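Lipid II:glycine glycyltransferase (Staphylococcus aureus, PDB 6SNR) probably transfers the first glycine of the pentaglycine cross-bridge from glycyl-tRNA to the lysine of lipid II in peptidoglycan synthesis. Local coordinates at residues 26-29 against 30-33; 211-214 against 215-218. All coordinates share one frame; numbering follows the deposited sequence.

Contact 1. Residues 26-29 against 30-33; sequences LTKW and AETK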
# COMPACT_ATOMS: atom_id res chain seq x y z
N LEU A 26 -12.81 -3.64 -8.19
CA LEU A 26 -13.12 -5.04 -7.77
C LEU A 26 -14.46 -5.12 -7.07
O LEU A 26 -14.85 -4.25 -6.29
CB LEU A 26 -12.02 -5.61 -6.84
CG LEU A 26 -10.62 -5.70 -7.46
CD1 LEU A 26 -9.66 -6.29 -6.42
CD2 LEU A 26 -10.65 -6.57 -8.70
N THR A 27 -15.14 -6.26 -7.27
CA THR A 27 -16.40 -6.45 -6.63
C THR A 27 -16.38 -6.41 -5.10
O THR A 27 -17.30 -5.90 -4.48
CB THR A 27 -17.16 -7.71 -7.14
OG1 THR A 27 -16.50 -8.90 -6.67
CG2 THR A 27 -17.31 -7.75 -8.62
N LYS A 28 -15.32 -6.94 -4.47
CA LYS A 28 -15.24 -6.92 -3.02
C LYS A 28 -14.92 -5.51 -2.48
O LYS A 28 -15.25 -5.21 -1.35
CB LYS A 28 -14.20 -7.93 -2.51
CG LYS A 28 -14.52 -9.36 -2.82
CD LYS A 28 -15.78 -9.83 -2.15
CE LYS A 28 -15.79 -11.36 -2.11
NZ LYS A 28 -14.60 -11.93 -1.38
N TRP A 29 -14.32 -4.67 -3.33
CA TRP A 29 -14.17 -3.24 -2.93
C TRP A 29 -15.56 -2.58 -2.85
O TRP A 29 -15.89 -1.84 -1.89
CB TRP A 29 -13.29 -2.49 -3.89
CG TRP A 29 -13.13 -1.07 -3.48
CD1 TRP A 29 -13.81 0.00 -3.98
CD2 TRP A 29 -12.30 -0.57 -2.43
NE1 TRP A 29 -13.46 1.13 -3.31
CE2 TRP A 29 -12.53 0.82 -2.36
CE3 TRP A 29 -11.38 -1.15 -1.54
CZ2 TRP A 29 -11.85 1.63 -1.47
CZ3 TRP A 29 -10.74 -0.36 -0.65
CH2 TRP A 29 -10.97 1.03 -0.61
N ALA A 30 -16.41 -2.85 -3.84
CA ALA A 30 -17.81 -2.37 -3.74
C ALA A 30 -18.50 -2.84 -2.49
O ALA A 30 -19.23 -2.07 -1.85
CB ALA A 30 -18.61 -2.75 -4.98
N GLU A 31 -18.21 -4.06 -2.04
CA GLU A 31 -18.80 -4.52 -0.79
C GLU A 31 -18.45 -3.60 0.37
O GLU A 31 -19.29 -3.34 1.22
CB GLU A 31 -18.38 -5.96 -0.45
CG GLU A 31 -18.94 -6.99 -1.39
CD GLU A 31 -20.40 -7.30 -1.15
OE1 GLU A 31 -20.94 -6.97 -0.08
OE2 GLU A 31 -21.00 -7.87 -2.08
N THR A 32 -17.22 -3.07 0.40
CA THR A 32 -16.77 -2.20 1.50
C THR A 32 -17.48 -0.86 1.51
O THR A 32 -17.56 -0.20 2.53
CB THR A 32 -15.25 -1.93 1.50
OG1 THR A 32 -14.93 -0.93 0.51
CG2 THR A 32 -14.46 -3.16 1.29
N LYS A 33 -17.99 -0.45 0.37
CA LYS A 33 -18.61 0.85 0.28
C LYS A 33 -20.10 0.85 0.64
O LYS A 33 -20.71 1.92 0.74
CB LYS A 33 -18.39 1.43 -1.11
CG LYS A 33 -16.91 1.67 -1.43
CD LYS A 33 -16.32 2.80 -0.59
CE LYS A 33 -14.86 3.06 -0.94
NZ LYS A 33 -14.34 4.25 -0.22
O HOH W 1 -19.99 -6.33 -5.00

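Contact 2. Residues 211-214 against 215-218; sequences SYFE and NIYD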
# COMPACT_ATOMS: atom_id res chain seq x y z
N SER A 211 -13.71 -1.26 13.54
CA SER A 211 -14.78 -1.66 12.62
C SER A 211 -14.53 -1.19 11.18
O SER A 211 -14.91 -1.88 10.22
CB SER A 211 -16.13 -1.09 13.10
OG SER A 211 -16.46 -1.74 14.30
N TYR A 212 -13.92 -0.02 11.07
CA TYR A 212 -13.57 0.56 9.78
C TYR A 212 -12.54 -0.31 9.04
O TYR A 212 -12.66 -0.58 7.84
CB TYR A 212 -13.06 2.00 9.95
CG TYR A 212 -12.54 2.60 8.66
CD1 TYR A 212 -11.20 2.43 8.27
CD2 TYR A 212 -13.37 3.31 7.81
CE1 TYR A 212 -10.73 2.95 7.08
CE2 TYR A 212 -12.91 3.83 6.62
CZ TYR A 212 -11.58 3.65 6.26
OH TYR A 212 -11.14 4.20 5.08
N PHE A 213 -11.54 -0.79 9.77
CA PHE A 213 -10.55 -1.67 9.17
C PHE A 213 -11.08 -3.09 8.93
O PHE A 213 -10.73 -3.75 7.95
CB PHE A 213 -9.25 -1.62 10.02
CG PHE A 213 -8.65 -0.25 10.09
CD1 PHE A 213 -8.14 0.35 8.95
CD2 PHE A 213 -8.61 0.45 11.28
CE1 PHE A 213 -7.63 1.62 8.99
CE2 PHE A 213 -8.08 1.72 11.33
CZ PHE A 213 -7.59 2.31 10.19
N GLU A 214 -11.93 -3.58 9.83
CA GLU A 214 -12.54 -4.87 9.65
C GLU A 214 -13.39 -4.91 8.35
O GLU A 214 -13.37 -5.90 7.67
CB GLU A 214 -13.38 -5.21 10.89
CG GLU A 214 -12.52 -5.76 12.03
CD GLU A 214 -13.29 -5.93 13.33
OE1 GLU A 214 -14.34 -5.28 13.51
OE2 GLU A 214 -12.79 -6.69 14.19
N ASN A 215 -14.05 -3.82 8.05
CA ASN A 215 -14.92 -3.72 6.86
C ASN A 215 -14.12 -3.91 5.58
O ASN A 215 -14.46 -4.69 4.71
CB ASN A 215 -15.56 -2.36 6.85
CG ASN A 215 -16.49 -2.15 5.68
OD1 ASN A 215 -17.44 -2.90 5.51
ND2 ASN A 215 -16.23 -1.10 4.89
N ILE A 216 -12.98 -3.25 5.53
CA ILE A 216 -12.08 -3.47 4.38
C ILE A 216 -11.45 -4.87 4.36
O ILE A 216 -11.45 -5.63 3.36
CB ILE A 216 -11.04 -2.31 4.29
CG1 ILE A 216 -10.22 -2.14 5.56
CG2 ILE A 216 -11.71 -0.97 4.04
CD1 ILE A 216 -9.36 -0.89 5.56
N TYR A 217 -10.91 -5.29 5.49
CA TYR A 217 -10.23 -6.55 5.52
C TYR A 217 -11.09 -7.77 5.19
O TYR A 217 -10.68 -8.65 4.41
CB TYR A 217 -9.54 -6.68 6.90
CG TYR A 217 -8.66 -7.91 7.07
CD1 TYR A 217 -7.31 -7.88 6.74
CD2 TYR A 217 -9.16 -9.07 7.61
CE1 TYR A 217 -6.50 -9.00 6.90
CE2 TYR A 217 -8.36 -10.19 7.80
CZ TYR A 217 -7.01 -10.15 7.46
OH TYR A 217 -6.20 -11.26 7.65
N ASP A 218 -12.28 -7.85 5.78
CA ASP A 218 -13.17 -8.98 5.65
C ASP A 218 -13.66 -9.21 4.22
O ASP A 218 -13.97 -10.33 3.83
CB ASP A 218 -14.41 -8.79 6.53
CG ASP A 218 -14.12 -8.91 8.02
OD1 ASP A 218 -13.04 -9.37 8.43
OD2 ASP A 218 -15.01 -8.50 8.80
O HOH W 2 -14.12 0.77 5.78

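Contact 1. Residues 26-29 against 30-33
The indole ring of W29 has T32 OG1 over the centre of one face, 3.9 Å above its plane. K33 reaches the same ring obliquely through CE, which lies 3.4 Å from W29 NE1 and about as close to CZ2. These residues sit on the short helix 27-33, with L26 at its N-cap position. The helical spacing places T32 three residues and K33 four residues after the tryptophan. A bend at chi2 (-69°) helps bring K33 CE to the NE1-CE2-CZ2 side of the indole.

The T32 hydroxyl also donates to the backbone oxygen of W29, with OG1 to O at 2.7 Å. The bond lies in the carbonyl plane and uses a lone pair. With chi1 at 78°, OG1 stands between its own backbone N and carbonyl carbon. W29 O additionally receives two weak bonds, from the N atoms of T32 and K33. This oxygen thus takes one short hydroxyl bond and two weak backbone ones.

Helix 27-33 is packed on several sides. L26 and T27 touch helix 8-17, where T27 OG1 is hydrogen-bonded to D12. A30 leans on strand 50-61. K28 NZ forms salt bridges to E222 and D223, and E31 OE1 forms one to K34.

The first turn is closed by A30 N to L26 O (3.2 Å) and continued by E31 N to T27 O. A water donates to T27 O at 2.8 Å and makes a weak, 3.5 Å bond to E31 OE2.

Contact 2. Residues 211-214 against 215-218
N215 opens the second half of this stretch of helix 210-220, its N hydrogen-bonded to S211 O at 3.0 Å. N215 ND2 donates to a water, which donates in turn to Y212 O at 2.9 Å. The water thus bridges side chain and backbone. It also lies over one face of the Y212 ring, offset toward the rim. ND2 is also hydrogen-bonded to T32 O.

I216 comes next and carries the apolar contact. Its CD1 meets the edge of the F213 ring near the ring plane, 3.8 Å from F213 CD1. The two side chains run side by side and point the same way. The methyl lies more loosely near Y212, with CD1 approaching CE1 obliquely at 4.4 Å. The rings touch each other too, with Y212 CD1 over one face of F213. With chi1 at 56°, I216 CG1 stands between its own N and carbonyl carbon and comes to 2.9 Å from F213 O, a short carbon-oxygen contact.

Y217 continues the helix with a nearly straight bond, N to F213 O, at 169°. Its ring stacks on H221.

D218 N bonds to E214 O at 2.9 Å. The D218 carboxylate folds back beside that oxygen, with CG 3.1 Å from E214 O, but does not hydrogen-bond to it. D218 OD1 forms a salt bridge with R186 NE, and E214 makes a long, weak ion pair to the same arginine. R186 may therefore ease the repulsion between the two acids.

Helix 210-220 packs against helix 189-202, where F213 meets F192 edge-to-face and touches M196. F213, I216 and Y217 all rest on L308 of strand 302-312. Y212 OH is hydrogen-bonded to Y320 OH on strand 315-323.

In the fold
Contact 1 comes first along the chain, on helix 27-33, and contact 2 follows much later, on helix 210-220. Their centres are about 11 Å apart, on the same side of the centre of the chain. The two helices touch directly: T32 O and N215 ND2 are 2.9 Å apart, and T32 CG2 packs on I216 CA. Helix 27-33 also packs on strand 50-61 of one mixed sheet. Helix 210-220 packs on strand 302-312 of the other. The pair thus links, helix to helix, elements packed on the two mixed sheets. This is consistent with an interface between the two sheet-bearing parts of this FemABX-family monomer.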